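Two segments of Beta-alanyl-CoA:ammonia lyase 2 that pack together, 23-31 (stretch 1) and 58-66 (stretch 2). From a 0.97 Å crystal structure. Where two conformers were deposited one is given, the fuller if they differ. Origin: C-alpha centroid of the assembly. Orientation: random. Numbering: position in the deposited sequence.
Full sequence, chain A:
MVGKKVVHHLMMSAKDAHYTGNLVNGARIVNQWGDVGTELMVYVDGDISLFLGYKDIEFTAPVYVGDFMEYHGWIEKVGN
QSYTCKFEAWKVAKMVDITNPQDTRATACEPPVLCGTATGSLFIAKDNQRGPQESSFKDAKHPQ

Stretch 1 23-31: LVNGARIVN
Stretch 2 (58-66) EFTAPVYVG

Two segments whose register runs in opposite order, Leu23 by Tyr64 and Gly26 by Phe59 (CA to CA 6.7 Å), bury 446 Å² in total. The polar links join backbone to backbone, one directly and one through a water. Leu23 and Tyr64 form a single beta bridge, CA to CA 4.7 Å, both extended (phi/psi -91/128 and -124/162). Beside it Val24 N donates to Val63 O at 2.8 Å, nearly straight at 160°. The return link is a water: it donates to Val24 O at 2.8 Å and accepts from Val63 N at 2.9 Å. Residues 27 to 31 are helical, the helix continues past Asn31, and Ile29 N bonds to Gly26 O at 2.9 Å.

Two CH-pi contacts use ring faces. Leu23 (t, p) starts sideways, but its CD1 reaches over a face of the Tyr64 ring (m, chi2 -85°), 4.2 Å from the centroid. Phe59 (m, chi2 -59°), on a strand, lays its ring against CA of Gly26 (-60/-30), 4.0 Å from the centroid; a CB there would clash with CE2.

Apolar side chains complete the contact. Val24 (t) points toward stretch 2, its CB 4.0 Å from CG1 of Val63 (t); branched, buried valines fill this space compactly. Ile29 (m, t) brings CD1 to 4.1 Å from Phe59 CD1, and Val30 (t) sets CG2 at the ring edge, 3.9 Å from Phe59 CZ.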

# COMPACT_ATOMS: atom_id res chain seq x y z
N LEU A 23 -9.81 6.64 11.64
CA LEU A 23 -10.23 5.42 12.29
C LEU A 23 -9.72 4.21 11.52
O LEU A 23 -9.92 4.08 10.30
CB LEU A 23 -11.76 5.40 12.36
CG LEU A 23 -12.37 4.22 13.07
CD1 LEU A 23 -12.03 4.18 14.56
CD2 LEU A 23 -13.89 4.28 12.92
N VAL A 24 -9.05 3.31 12.24
CA VAL A 24 -8.56 2.05 11.68
C VAL A 24 -9.70 1.04 11.74
O VAL A 24 -10.54 1.04 12.65
CB VAL A 24 -7.33 1.57 12.46
CG1 VAL A 24 -6.77 0.30 11.91
CG2 VAL A 24 -6.26 2.67 12.51
N ASN A 25 -9.77 0.17 10.72
CA ASN A 25 -10.77 -0.88 10.67
C ASN A 25 -10.39 -2.06 11.57
O ASN A 25 -9.22 -2.39 11.79
CB ASN A 25 -10.96 -1.34 9.23
CG ASN A 25 -9.74 -1.78 8.48
OD1 ASN A 25 -8.62 -1.34 8.78
ND2 ASN A 25 -9.93 -2.57 7.43
N GLY A 26 -11.41 -2.76 12.09
CA GLY A 26 -11.17 -3.93 12.90
C GLY A 26 -10.40 -5.04 12.15
O GLY A 26 -9.63 -5.79 12.75
N ALA A 27 -10.59 -5.12 10.84
CA ALA A 27 -9.87 -6.10 10.06
C ALA A 27 -8.36 -5.93 10.15
O ALA A 27 -7.63 -6.89 9.92
CB ALA A 27 -10.32 -6.11 8.61
N ARG A 28 -7.86 -4.73 10.48
CA ARG A 28 -6.41 -4.57 10.65
C ARG A 28 -5.90 -5.46 11.78
O ARG A 28 -4.77 -5.98 11.72
CB ARG A 28 -6.10 -3.09 10.94
CG ARG A 28 -4.63 -2.79 11.23
CD ARG A 28 -3.76 -3.00 10.04
NE ARG A 28 -2.34 -2.78 10.32
CZ ARG A 28 -1.55 -3.68 10.83
NH1 ARG A 28 -2.00 -4.90 11.15
NH2 ARG A 28 -0.27 -3.42 11.01
N ILE A 29 -6.71 -5.61 12.84
CA ILE A 29 -6.32 -6.50 13.93
C ILE A 29 -6.29 -7.96 13.45
O ILE A 29 -5.37 -8.71 13.78
CB ILE A 29 -7.32 -6.36 15.12
CG1 ILE A 29 -7.26 -4.94 15.70
CG2 ILE A 29 -7.05 -7.43 16.13
CD1 ILE A 29 -8.36 -4.66 16.73
N VAL A 30 -7.31 -8.35 12.67
CA VAL A 30 -7.38 -9.71 12.15
C VAL A 30 -6.19 -9.98 11.22
O VAL A 30 -5.62 -11.08 11.30
CB VAL A 30 -8.73 -9.93 11.47
CG1 VAL A 30 -8.81 -11.36 10.93
CG2 VAL A 30 -9.88 -9.64 12.43
N ASN A 31 -5.77 -9.02 10.45
CA ASN A 31 -4.58 -9.17 9.63
C ASN A 31 -3.37 -9.55 10.49
O ASN A 31 -2.61 -10.45 10.22
CB ASN A 31 -4.39 -7.88 8.84
CG ASN A 31 -3.18 -7.97 7.95
OD1 ASN A 31 -2.81 -9.03 7.55
ND2 ASN A 31 -2.50 -6.89 7.68
N GLU A 58 -14.13 -10.44 19.08
CA GLU A 58 -14.73 -9.29 19.67
C GLU A 58 -13.80 -8.08 19.58
O GLU A 58 -12.65 -8.17 19.92
CB GLU A 58 -15.03 -9.57 21.14
CG GLU A 58 -15.85 -10.79 21.44
N PHE A 59 -14.34 -6.99 19.03
CA PHE A 59 -13.64 -5.73 18.91
C PHE A 59 -14.15 -4.85 20.05
O PHE A 59 -15.37 -4.56 20.11
CB PHE A 59 -13.86 -5.05 17.59
CG PHE A 59 -13.41 -5.88 16.36
CD1 PHE A 59 -12.07 -6.31 16.27
CD2 PHE A 59 -14.27 -6.20 15.39
CE1 PHE A 59 -11.67 -7.02 15.12
CE2 PHE A 59 -13.88 -6.90 14.25
CZ PHE A 59 -12.57 -7.31 14.14
N THR A 60 -13.28 -4.41 20.94
CA THR A 60 -13.69 -3.86 22.23
C THR A 60 -13.34 -2.39 22.41
O THR A 60 -13.85 -1.82 23.37
CB THR A 60 -13.06 -4.68 23.37
OG1 THR A 60 -11.68 -4.71 23.20
CG2 THR A 60 -13.48 -6.13 23.31
N ALA A 61 -12.54 -1.77 21.59
CA ALA A 61 -12.20 -0.35 21.68
C ALA A 61 -11.76 0.13 20.31
O ALA A 61 -11.07 -0.63 19.62
CB ALA A 61 -11.05 -0.08 22.65
N PRO A 62 -12.06 1.36 19.93
CA PRO A 62 -11.65 1.85 18.61
C PRO A 62 -10.15 2.08 18.58
O PRO A 62 -9.54 2.40 19.59
CB PRO A 62 -12.42 3.18 18.50
CG PRO A 62 -12.60 3.64 19.91
CD PRO A 62 -12.79 2.40 20.74
N VAL A 63 -9.59 1.98 17.37
CA VAL A 63 -8.17 2.17 17.11
C VAL A 63 -8.03 3.28 16.06
O VAL A 63 -8.75 3.27 15.07
CB VAL A 63 -7.57 0.83 16.60
CG1 VAL A 63 -6.11 1.03 16.21
CG2 VAL A 63 -7.70 -0.26 17.64
N TYR A 64 -7.08 4.17 16.34
CA TYR A 64 -6.83 5.34 15.49
C TYR A 64 -5.39 5.41 15.03
O TYR A 64 -4.48 4.83 15.66
CB TYR A 64 -7.14 6.61 16.29
CG TYR A 64 -8.61 6.76 16.66
CD1 TYR A 64 -9.49 7.32 15.77
CD2 TYR A 64 -9.04 6.32 17.89
CE1 TYR A 64 -10.85 7.43 16.12
CE2 TYR A 64 -10.34 6.41 18.27
CZ TYR A 64 -11.22 6.97 17.37
OH TYR A 64 -12.58 7.10 17.74
N VAL A 65 -5.16 6.18 13.99
CA VAL A 65 -3.80 6.59 13.57
C VAL A 65 -3.08 7.10 14.81
O VAL A 65 -3.63 7.89 15.61
CB VAL A 65 -3.89 7.68 12.50
CG1 VAL A 65 -2.51 8.22 12.17
CG2 VAL A 65 -4.57 7.13 11.26
N GLY A 66 -1.81 6.68 14.97
CA GLY A 66 -0.96 7.08 16.05
C GLY A 66 -1.06 6.22 17.28
O GLY A 66 -0.32 6.39 18.25
O HOH W 1 -11.22 0.70 15.32